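Local coordinates for putative type VI secretion protein (PDB 6SKI) that is probably a phospholipase effector toxin of the type VI secretion system, carried and inhibited by the VgrG spike, at residues G177-S181 and P182-I186. Numbering follows the deposited sequence.
Sequences GFNLS and PDFCI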
loop_
_atom_site.group_PDB
_atom_site.type_symbol
_atom_site.label_atom_id
_atom_site.label_comp_id
_atom_site.label_asym_id
_atom_site.label_seq_id
_atom_site.Cartn_x
_atom_site.Cartn_y
_atom_site.Cartn_z
ATOM N N GLY A 177 18.663 4.799 -20.424
ATOM C CA GLY A 177 18.458 4.467 -21.817
ATOM C C GLY A 177 17.853 5.632 -22.565
ATOM O O GLY A 177 18.009 5.745 -23.783
ATOM N N PHE A 178 17.160 6.513 -21.848
ATOM C CA PHE A 178 16.758 7.786 -22.430
ATOM C C PHE A 178 17.898 8.789 -22.493
ATOM O O PHE A 178 17.778 9.797 -23.196
ATOM C CB PHE A 178 15.600 8.404 -21.642
ATOM C CG PHE A 178 14.252 7.889 -22.033
ATOM C CD1 PHE A 178 13.541 8.494 -23.051
ATOM C CD2 PHE A 178 13.687 6.814 -21.374
ATOM C CE1 PHE A 178 12.300 8.029 -23.413
ATOM C CE2 PHE A 178 12.447 6.343 -21.733
ATOM C CZ PHE A 178 11.751 6.951 -22.753
ATOM N N ASN A 179 19.000 8.535 -21.787
ATOM C CA ASN A 179 20.147 9.435 -21.749
ATOM C C ASN A 179 21.388 8.627 -22.125
ATOM O O ASN A 179 22.098 8.103 -21.266
ATOM C CB ASN A 179 20.289 10.082 -20.373
ATOM C CG ASN A 179 19.406 11.296 -20.209
ATOM O OD1 ASN A 179 19.630 12.329 -20.833
ATOM N ND2 ASN A 179 18.386 11.174 -19.376
ATOM N N LEU A 180 21.649 8.538 -23.425
ATOM C CA LEU A 180 22.746 7.734 -23.942
ATOM C C LEU A 180 23.976 8.604 -24.142
ATOM O O LEU A 180 23.868 9.763 -24.555
ATOM C CB LEU A 180 22.346 7.068 -25.257
ATOM C CG LEU A 180 21.249 6.012 -25.136
ATOM C CD1 LEU A 180 20.675 5.681 -26.501
ATOM C CD2 LEU A 180 21.771 4.765 -24.449
ATOM N N SER A 181 25.147 8.034 -23.846
ATOM C CA SER A 181 26.409 8.765 -23.835
ATOM C C SER A 181 26.287 9.952 -22.887
ATOM O O SER A 181 26.377 11.105 -23.327
ATOM C CB SER A 181 26.795 9.225 -25.241
ATOM O OG SER A 181 26.243 10.499 -25.526
ATOM N N PRO A 182 26.072 9.711 -21.594
ATOM C CA PRO A 182 25.720 10.807 -20.685
ATOM C C PRO A 182 26.794 11.882 -20.621
ATOM O O PRO A 182 27.988 11.610 -20.751
ATOM C CB PRO A 182 25.559 10.099 -19.336
ATOM C CG PRO A 182 25.210 8.703 -19.705
ATOM C CD PRO A 182 26.083 8.421 -20.886
ATOM N N ASP A 183 26.342 13.117 -20.420
ATOM C CA ASP A 183 27.210 14.263 -20.197
ATOM C C ASP A 183 27.250 14.632 -18.719
ATOM O O ASP A 183 27.744 15.704 -18.359
ATOM C CB ASP A 183 26.723 15.444 -21.043
ATOM C CG ASP A 183 27.743 16.562 -21.151
ATOM O OD1 ASP A 183 28.862 16.425 -20.616
ATOM O OD2 ASP A 183 27.417 17.590 -21.780
ATOM N N PHE A 184 26.729 13.766 -17.857
ATOM C CA PHE A 184 26.543 14.083 -16.453
ATOM C C PHE A 184 26.895 12.870 -15.610
ATOM O O PHE A 184 26.927 11.736 -16.093
ATOM C CB PHE A 184 25.102 14.516 -16.170
ATOM C CG PHE A 184 24.075 13.511 -16.608
ATOM C CD1 PHE A 184 23.535 13.566 -17.876
ATOM C CD2 PHE A 184 23.645 12.516 -15.748
ATOM C CE1 PHE A 184 22.598 12.646 -18.281
ATOM C CE2 PHE A 184 22.706 11.595 -16.149
ATOM C CZ PHE A 184 22.182 11.660 -17.417
ATOM N N CYS A 185 27.161 13.128 -14.338
ATOM C CA CYS A 185 27.277 12.104 -13.318
ATOM C C CYS A 185 26.142 12.280 -12.321
ATOM O O CYS A 185 25.778 13.410 -11.974
ATOM C CB CYS A 185 28.624 12.194 -12.604
ATOM S SG CYS A 185 28.860 10.958 -11.324
ATOM N N ILE A 186 25.578 11.167 -11.869
ATOM C CA ILE A 186 24.546 11.209 -10.842
ATOM C C ILE A 186 25.241 11.444 -9.508
ATOM O O ILE A 186 25.894 10.550 -8.967
ATOM C CB ILE A 186 23.710 9.927 -10.828
ATOM C CG1 ILE A 186 23.004 9.761 -12.171
ATOM C CG2 ILE A 186 22.697 9.967 -9.702
ATOM C CD1 ILE A 186 22.315 8.440 -12.343
#
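Phe184 turns the rim of its ring to Asn179, whose CB lies at the edge, in the ring plane, 3.8 Å from CZ, and one ring face takes CB of Pro182, 4.0 Å above the plane and offset toward the rim. The amide of Asn179 stands almost upright to the ring, the two planes 89° apart. This is the helix-to-strand connection of an α/β-hydrolase-like domain: the chain leaves helix 156-178, rounds a loop and enters strand 184-195 of the central sheet. With CG placed between the backbone N and the carbonyl carbon (chi1 55°), the Phe184 ring turns back toward Asn179; a large, flat apolar group suits this buried place. Asn179 OD1 takes a weak hydrogen bond from Leu115 N, while CB and CG supply the apolar side that meets the ring. The ring of Pro182 fixes its phi and stiffens the exit from the loop, with CG 3.5 Å from Asn179 O; its carbonyl O accepts a hydrogen bond from a basic side chain of another protein chain, probably VgrG. In the exposed loop, Ser181 has a left-handed backbone, and its short hydroxyl can reach the preceding carbonyl: OG donates to Leu180 O over 2.7 Å, at 108° to the C=O and tilted slightly from its plane.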